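Local structure of U4/U6 snRNA-associated-splicing factor PRP24 (Saccharomyces cerevisiae, 4N0T) at residues V11-L16 with A51-A56; D310-L315 with I324-D329. The protein binds U6 snRNA and serves as a recycling factor of the spliceosome, annealing U6 with U4 snRNA. All blocks are in the same frame, centred on the assembly; numbering follows the deposited sequence.

Contact 1. Residues V11-L16 with A51-A56; sequences VLVKNL and ARIEFA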
# COMPACT_ATOMS: atom_id res chain seq x y z
N VAL A 11 16.34 -9.44 -17.30
CA VAL A 11 17.55 -10.25 -17.21
C VAL A 11 18.44 -9.78 -16.08
O VAL A 11 18.35 -8.62 -15.63
CB VAL A 11 18.37 -10.24 -18.53
CG1 VAL A 11 17.50 -10.72 -19.68
CG2 VAL A 11 18.91 -8.84 -18.81
N LEU A 12 19.30 -10.69 -15.64
CA LEU A 12 20.28 -10.42 -14.60
C LEU A 12 21.65 -10.43 -15.26
O LEU A 12 21.95 -11.34 -16.03
CB LEU A 12 20.24 -11.56 -13.57
CG LEU A 12 21.29 -11.52 -12.46
CD1 LEU A 12 21.06 -10.31 -11.60
CD2 LEU A 12 21.28 -12.79 -11.62
N VAL A 13 22.46 -9.42 -14.96
CA VAL A 13 23.84 -9.36 -15.46
C VAL A 13 24.75 -9.47 -14.26
O VAL A 13 24.59 -8.72 -13.29
CB VAL A 13 24.14 -8.05 -16.21
CG1 VAL A 13 25.55 -8.09 -16.80
CG2 VAL A 13 23.14 -7.82 -17.31
N LYS A 14 25.69 -10.42 -14.31
CA LYS A 14 26.66 -10.57 -13.23
C LYS A 14 28.07 -10.27 -13.72
O LYS A 14 28.39 -10.50 -14.89
CB LYS A 14 26.60 -11.99 -12.65
CG LYS A 14 27.62 -12.25 -11.55
CD LYS A 14 27.44 -13.61 -10.92
CE LYS A 14 28.40 -13.76 -9.74
NZ LYS A 14 28.25 -15.09 -9.09
N ASN A 15 28.88 -9.70 -12.82
CA ASN A 15 30.32 -9.47 -13.04
C ASN A 15 30.64 -8.27 -13.93
O ASN A 15 31.67 -8.25 -14.60
CB ASN A 15 31.05 -10.72 -13.56
CG ASN A 15 32.53 -10.70 -13.22
OD1 ASN A 15 32.91 -10.24 -12.13
ND2 ASN A 15 33.38 -11.16 -14.14
N LEU A 16 29.78 -7.26 -13.92
CA LEU A 16 30.11 -5.99 -14.56
C LEU A 16 31.25 -5.34 -13.79
O LEU A 16 31.40 -5.56 -12.57
CB LEU A 16 28.89 -5.06 -14.56
CG LEU A 16 27.75 -5.49 -15.49
CD1 LEU A 16 26.45 -4.78 -15.11
CD2 LEU A 16 28.10 -5.21 -16.93
N ALA A 51 23.58 -6.13 -12.46
CA ALA A 51 22.54 -5.27 -13.04
C ALA A 51 21.26 -6.06 -13.27
O ALA A 51 21.29 -7.24 -13.61
CB ALA A 51 23.01 -4.64 -14.35
N ARG A 52 20.13 -5.38 -13.08
CA ARG A 52 18.84 -5.91 -13.48
C ARG A 52 18.38 -5.05 -14.64
O ARG A 52 18.38 -3.82 -14.55
CB ARG A 52 17.84 -5.78 -12.32
CG ARG A 52 16.41 -6.07 -12.68
CD ARG A 52 15.51 -5.77 -11.48
NE ARG A 52 14.12 -6.10 -11.75
CZ ARG A 52 13.27 -5.28 -12.35
NH1 ARG A 52 13.67 -4.07 -12.73
NH2 ARG A 52 12.01 -5.65 -12.56
N ILE A 53 18.03 -5.68 -15.76
CA ILE A 53 17.57 -4.93 -16.93
C ILE A 53 16.21 -5.44 -17.34
O ILE A 53 16.05 -6.63 -17.69
CB ILE A 53 18.56 -5.02 -18.12
CG1 ILE A 53 19.97 -4.62 -17.69
CG2 ILE A 53 18.10 -4.12 -19.28
CD1 ILE A 53 21.02 -4.90 -18.77
N GLU A 54 15.21 -4.57 -17.27
CA GLU A 54 13.87 -4.94 -17.70
C GLU A 54 13.66 -4.41 -19.11
O GLU A 54 13.68 -3.19 -19.34
CB GLU A 54 12.82 -4.35 -16.75
CG GLU A 54 11.40 -4.73 -17.15
CD GLU A 54 10.36 -4.15 -16.22
OE1 GLU A 54 10.74 -3.56 -15.18
OE2 GLU A 54 9.15 -4.30 -16.52
N PHE A 55 13.50 -5.32 -20.07
CA PHE A 55 13.31 -4.94 -21.47
C PHE A 55 11.83 -4.73 -21.76
O PHE A 55 10.98 -5.30 -21.09
CB PHE A 55 13.89 -6.01 -22.40
CG PHE A 55 15.38 -5.96 -22.48
CD1 PHE A 55 16.01 -5.09 -23.37
CD2 PHE A 55 16.16 -6.75 -21.65
CE1 PHE A 55 17.40 -5.02 -23.45
CE2 PHE A 55 17.54 -6.68 -21.71
CZ PHE A 55 18.17 -5.82 -22.61
N ALA A 56 11.55 -3.91 -22.76
CA ALA A 56 10.17 -3.69 -23.20
C ALA A 56 9.53 -4.99 -23.67
O ALA A 56 8.35 -5.25 -23.40
CB ALA A 56 10.13 -2.66 -24.30
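Val11 and Val13 pair with Ile53 and Ala51 as hydrogen-bonded antiparallel partners, joining the first and third strands of an RNA recognition motif, which are adjacent in its 2-3-1-5-4 strand order. Four backbone bonds carry the pairing: Val11 and Ile53 exchange two, as do Val13 and Ala51, the shortest being Val13 N to Ala51 O at 2.8 Å, with an angle of 169° at the hydrogen. Between them Leu12 and Arg52 form a non-hydrogen-bonded pair, where Arg52 CA comes within 3.5 Å of Val11 O as a CA-H...O contact.

Arg52, on the face shared with Leu12, turns its NE to a salt bridge with Asp132 of the second RRM, a direct polar link between the two domains.

Apolar packing occupies the other face, against helices 22-29 and 58-65. Ala51 CB receives Leu16 CD1 at 3.5 Å and lies 4.0 Å from Val13 CB. Val13 CG2 reaches Ile53 CD1 at 3.9 Å, the two side chains slanting across one another. With chi1 of Val11 at -57° setting CG1 anti to the carbonyl carbon, Val11 CG2 falls between the backbone N and the carbonyl carbon and meets the Phe55 ring in plane at its edge, 3.9 Å from CE2.

Contact 2. Residues D310-L315 with I324-D329; sequences DIRKIL and IIIFRD
Ile314 and Ile325 lie side by side and point the same way, with Ile325 CD1 set against the Ile314 branch, 3.6 Å from CG2 and 3.8 Å from CG1. The chi2 of -68° folds Ile325 CD1 back from the extended course, which brings it to this neighbour. An alanine in place of Ile314 would probably leave Ile325 CD1 without the packing of CG1, CG2 and CD1 and open a gap against Ile296 and Cys297 of helix 293-302.

Across this beta hairpin of the occluded RRM, strands 311-317 and 322-327, Arg312 slants over Ile326, its CG 3.9 Å from Ile326 CG2. Arg312 and Lys313 both face Ile326 in a classic beta bulge: Ile326 O accepts from Arg312 N at 2.8 Å and more weakly from Lys313 N, while Ile326 N returns a nearly straight bond to Lys313 O (177°). Arg328 crosses Arg312 at about a right angle, with the guanidinium planes 56° apart and Arg312 CA over one face of the Arg328 group; Arg328 NH1 is hydrogen-bonded to Lys309 O, which helps to fix that group although it lies near the like-charged Arg312. At the open end Asp310 O sits in plane at the Phe327 edge, 3.5 Å from CD1, and a water bridges it to Arg328 N.

Leu315 and Ile326 turn to helix 258-270, whereas Ile314 and Ile325 meet helix 293-302; strand 281-285 flanks strand 322-327, and Phe327 packs on helix 330-340.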
# COMPACT_ATOMS: atom_id res chain seq x y z
N ASP A 310 -0.65 16.50 18.90
CA ASP A 310 -1.01 17.76 18.26
C ASP A 310 -1.62 17.45 16.90
O ASP A 310 -2.26 18.31 16.27
CB ASP A 310 0.23 18.64 18.07
CG ASP A 310 0.77 19.18 19.39
OD1 ASP A 310 -0.03 19.69 20.20
OD2 ASP A 310 2.00 19.09 19.61
N ILE A 311 -1.42 16.22 16.44
CA ILE A 311 -1.94 15.80 15.15
C ILE A 311 -3.20 14.96 15.35
O ILE A 311 -3.16 13.90 15.96
CB ILE A 311 -0.90 14.95 14.41
CG1 ILE A 311 0.39 15.75 14.19
CG2 ILE A 311 -1.45 14.48 13.07
CD1 ILE A 311 1.63 14.89 14.07
N ARG A 312 -4.32 15.45 14.83
CA ARG A 312 -5.60 14.74 14.93
C ARG A 312 -5.69 13.61 13.91
O ARG A 312 -6.03 12.47 14.24
CB ARG A 312 -6.75 15.72 14.75
CG ARG A 312 -7.99 15.10 14.14
CD ARG A 312 -8.97 14.64 15.19
NE ARG A 312 -10.00 15.65 15.40
CZ ARG A 312 -10.90 16.00 14.49
NH1 ARG A 312 -10.90 15.42 13.29
NH2 ARG A 312 -11.80 16.93 14.77
N LYS A 313 -5.39 13.93 12.65
CA LYS A 313 -5.55 12.97 11.56
C LYS A 313 -4.71 13.36 10.35
O LYS A 313 -4.52 14.55 10.08
CB LYS A 313 -7.03 12.88 11.17
CG LYS A 313 -7.35 11.80 10.16
CD LYS A 313 -8.72 11.20 10.43
CE LYS A 313 -8.80 9.77 9.89
NZ LYS A 313 -7.62 8.95 10.31
N ILE A 314 -4.21 12.36 9.61
CA ILE A 314 -3.55 12.60 8.33
C ILE A 314 -4.27 11.79 7.24
O ILE A 314 -4.42 10.57 7.37
CB ILE A 314 -2.06 12.22 8.36
CG1 ILE A 314 -1.32 13.03 9.43
CG2 ILE A 314 -1.41 12.45 6.98
CD1 ILE A 314 0.17 12.68 9.56
N LEU A 315 -4.68 12.48 6.18
CA LEU A 315 -5.45 11.87 5.09
C LEU A 315 -4.74 12.11 3.77
O LEU A 315 -4.27 13.22 3.50
CB LEU A 315 -6.85 12.50 5.02
CG LEU A 315 -7.63 12.47 6.33
CD1 LEU A 315 -8.91 13.28 6.22
CD2 LEU A 315 -7.96 11.05 6.67
N ILE A 324 -3.73 15.88 3.61
CA ILE A 324 -4.33 16.82 4.56
C ILE A 324 -3.87 16.44 5.95
O ILE A 324 -3.91 15.27 6.35
CB ILE A 324 -5.85 16.74 4.51
CG1 ILE A 324 -6.34 17.26 3.15
CG2 ILE A 324 -6.46 17.56 5.66
CD1 ILE A 324 -7.85 17.02 2.91
N ILE A 325 -3.40 17.45 6.69
CA ILE A 325 -3.03 17.24 8.08
C ILE A 325 -4.00 18.05 8.92
O ILE A 325 -4.10 19.26 8.77
CB ILE A 325 -1.62 17.78 8.39
CG1 ILE A 325 -0.62 17.39 7.30
CG2 ILE A 325 -1.18 17.29 9.77
CD1 ILE A 325 -0.32 15.91 7.24
N ILE A 326 -4.75 17.37 9.79
CA ILE A 326 -5.71 18.07 10.63
C ILE A 326 -5.10 18.19 12.01
O ILE A 326 -4.68 17.19 12.61
CB ILE A 326 -7.03 17.31 10.71
CG1 ILE A 326 -7.58 17.05 9.31
CG2 ILE A 326 -8.04 18.08 11.55
CD1 ILE A 326 -8.92 16.32 9.32
N PHE A 327 -4.99 19.43 12.49
CA PHE A 327 -4.41 19.68 13.80
C PHE A 327 -5.53 19.95 14.80
O PHE A 327 -6.71 19.84 14.46
CB PHE A 327 -3.46 20.87 13.74
CG PHE A 327 -2.25 20.63 12.88
CD1 PHE A 327 -1.20 19.85 13.35
CD2 PHE A 327 -2.16 21.18 11.61
CE1 PHE A 327 -0.06 19.63 12.56
CE2 PHE A 327 -1.04 20.95 10.80
CZ PHE A 327 0.01 20.18 11.29
N ARG A 328 -5.17 20.31 16.03
CA ARG A 328 -6.18 20.43 17.09
C ARG A 328 -6.76 21.83 17.25
O ARG A 328 -7.88 21.98 17.74
CB ARG A 328 -5.64 19.88 18.41
CG ARG A 328 -4.98 18.52 18.24
CD ARG A 328 -5.41 17.53 19.30
NE ARG A 328 -6.33 16.51 18.79
CZ ARG A 328 -6.19 15.21 19.01
NH1 ARG A 328 -5.16 14.75 19.73
NH2 ARG A 328 -7.07 14.35 18.52
N ASP A 329 -6.00 22.85 16.85
CA ASP A 329 -6.56 24.20 16.75
C ASP A 329 -5.99 25.01 15.59
O ASP A 329 -4.97 24.63 15.00
CB ASP A 329 -6.40 24.97 18.07
CG ASP A 329 -4.95 25.19 18.45
OD1 ASP A 329 -4.31 26.08 17.86
OD2 ASP A 329 -4.46 24.47 19.34
O HOH W 1 -2.64 20.73 17.32

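In the fold
From the N terminus, strand 10-16 comes first, and contact 1 closes a loop of 34 intervening residues that holds helix 22-29 and strand 35-42 before strand 49-55 returns beside it. The chain then runs through the second and third RRMs before contact 2 closes a short hairpin, with 8 residues between its segments, in the occluded RRM. The two loops are in series and neither nest nor cross. Contact 1 thus joins strands separated by a helix and another strand, whereas contact 2 joins consecutive ones, the earlier being outermost within the chain. Their centres are 45 Å apart, on opposite sides of the chain's centre, and their nearest atoms about 29 Å apart.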